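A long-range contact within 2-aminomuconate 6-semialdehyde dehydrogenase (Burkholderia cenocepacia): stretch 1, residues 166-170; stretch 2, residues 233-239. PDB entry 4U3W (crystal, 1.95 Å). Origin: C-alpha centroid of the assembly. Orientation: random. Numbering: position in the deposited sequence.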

# COMPACT_ATOMS: atom_id res chain seq x y z
N ILE A 166 -22.31 15.97 0.78
CA ILE A 166 -22.52 14.89 1.74
C ILE A 166 -23.59 15.31 2.74
O ILE A 166 -23.44 16.36 3.33
N GLY A 167 -24.61 14.48 2.94
CA GLY A 167 -25.60 14.74 3.97
C GLY A 167 -25.19 13.98 5.23
O GLY A 167 -24.92 12.78 5.16
N ILE A 168 -25.14 14.68 6.37
CA ILE A 168 -24.59 14.12 7.63
C ILE A 168 -25.66 14.21 8.71
O ILE A 168 -26.13 15.31 9.04
N ILE A 169 -26.10 13.07 9.21
CA ILE A 169 -27.09 13.06 10.26
C ILE A 169 -26.45 12.46 11.52
O ILE A 169 -26.05 11.31 11.51
N SER A 170 -26.30 13.25 12.58
CA SER A 170 -25.45 12.75 13.68
C SER A 170 -26.24 12.60 14.97
O SER A 170 -27.32 13.21 15.15
N ALA A 233 -36.65 17.42 9.19
CA ALA A 233 -35.45 17.78 8.47
C ALA A 233 -34.51 16.58 8.16
O ALA A 233 -33.99 16.50 7.06
N GLY A 234 -34.33 15.64 9.09
CA GLY A 234 -33.44 14.51 8.82
C GLY A 234 -33.90 13.66 7.64
O GLY A 234 -33.14 13.38 6.68
N GLU A 235 -35.18 13.28 7.69
CA GLU A 235 -35.77 12.55 6.58
C GLU A 235 -35.70 13.32 5.27
O GLU A 235 -35.39 12.74 4.22
N PHE A 236 -36.05 14.61 5.31
CA PHE A 236 -36.03 15.41 4.08
C PHE A 236 -34.65 15.37 3.41
O PHE A 236 -34.52 15.32 2.18
N LEU A 237 -33.62 15.44 4.25
CA LEU A 237 -32.23 15.44 3.76
C LEU A 237 -31.92 14.14 3.02
O LEU A 237 -31.34 14.14 1.92
N THR A 238 -32.32 13.01 3.58
CA THR A 238 -32.03 11.72 2.98
C THR A 238 -32.74 11.45 1.67
O THR A 238 -32.24 10.68 0.85
N ARG A 239 -33.93 12.06 1.48
CA ARG A 239 -34.68 11.86 0.26
C ARG A 239 -34.34 12.93 -0.76
O ARG A 239 -34.91 12.96 -1.87

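A strand, residues 166-169, lies against a helix, residues 233-238, with axes 9.0 Å apart at closest approach. The two run nearly antiparallel, at 154°. The contact is small, and the side chains that meet do so through carbon atoms. No hydrogen bond crosses it, and 184 Å² is buried in total.

Ile-166 points its CA-to-CB bond away from the helix and makes no contact with it. Its rotamer is m, m. Gly-167 follows, on the helix-facing side of the strand. Gly-167 CA sits 4.1 Å from Leu-237 CD2, and the CA atoms of Gly-167 and Leu-237 are 6.7 Å apart. An ideal CB on Gly-167 would point toward the helix and lie 3.3 Å from Leu-237 CG, which is tight. The bare glycine therefore leaves space for the leucine. Leu-237 points toward the strand in the t, p rotamer.

Ile-168 turns away again, with chi1 m and chi2 t. Its backbone still touches the helix: Ile-168 N is 4.1 Å from Leu-237 CD2.

Ile-169 points toward the helix and has the largest covered area of the contact, 65 Å². Its rotamer is also m, t. Ile-169 CG1 lies 4.1 Å from Leu-237 CD2. Ile-169 CD1 reaches further, to 3.5 Å from Thr-238 CG2 and 3.7 Å from Gly-234 O. Gly-234 meets Ile-169 through its backbone carbonyl. Gly-234 O also accepts the helical hydrogen bond from Thr-238 N, at 3.2 Å.

Thr-238 has its CA-to-CB bond sideways and chi1 p. Thr-238 OG1 donates a hydrogen bond to Glu-235 O, 2.7 Å away. The hydroxyl is thus satisfied within the helix, while the methyl CG2 packs on Ile-169.

Ser-170, chi1 p, closes the stretch and does not reach the helix.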

# COMPACT_ATOMS: atom_id res chain seq x y z
CB ILE A 166 -21.26 14.58 2.54
CG1 ILE A 166 -20.07 14.37 1.61
CG2 ILE A 166 -21.54 13.35 3.49
CD1 ILE A 166 -20.14 13.07 0.88
CB ILE A 168 -23.32 14.87 8.09
CG1 ILE A 168 -22.14 14.63 7.09
CG2 ILE A 168 -22.91 14.41 9.54
CD1 ILE A 168 -20.90 15.44 7.41
CB ILE A 169 -28.29 12.27 9.86
CG1 ILE A 169 -29.03 13.03 8.71
CG2 ILE A 169 -29.28 12.15 11.00
CD1 ILE A 169 -29.87 12.17 7.89
CB SER A 170 -24.21 13.66 13.88
OG SER A 170 -24.59 14.92 14.31
CB ALA A 233 -34.70 18.88 9.23
CB GLU A 235 -37.24 12.23 6.87
CG GLU A 235 -37.88 11.48 5.75
CD GLU A 235 -39.33 11.14 6.06
OE1 GLU A 235 -40.18 11.42 5.20
OE2 GLU A 235 -39.62 10.66 7.17
CB PHE A 236 -36.40 16.85 4.38
CG PHE A 236 -37.72 17.00 5.12
CD1 PHE A 236 -38.69 16.01 5.07
CD2 PHE A 236 -37.96 18.13 5.87
CE1 PHE A 236 -39.87 16.13 5.76
CE2 PHE A 236 -39.18 18.29 6.56
CZ PHE A 236 -40.14 17.27 6.51
CB LEU A 237 -31.28 15.66 4.95
CG LEU A 237 -29.80 15.66 4.56
CD1 LEU A 237 -29.42 16.68 3.45
CD2 LEU A 237 -29.03 15.96 5.78
CB THR A 238 -32.40 10.58 3.94
OG1 THR A 238 -33.81 10.59 4.14
CG2 THR A 238 -31.72 10.75 5.29
CB ARG A 239 -36.18 11.86 0.55
CG ARG A 239 -36.63 10.72 1.45
CD ARG A 239 -38.14 10.71 1.62
NE ARG A 239 -38.62 12.10 1.61
CZ ARG A 239 -39.63 12.56 2.33
NH1 ARG A 239 -40.31 11.74 3.11
NH2 ARG A 239 -39.96 13.84 2.26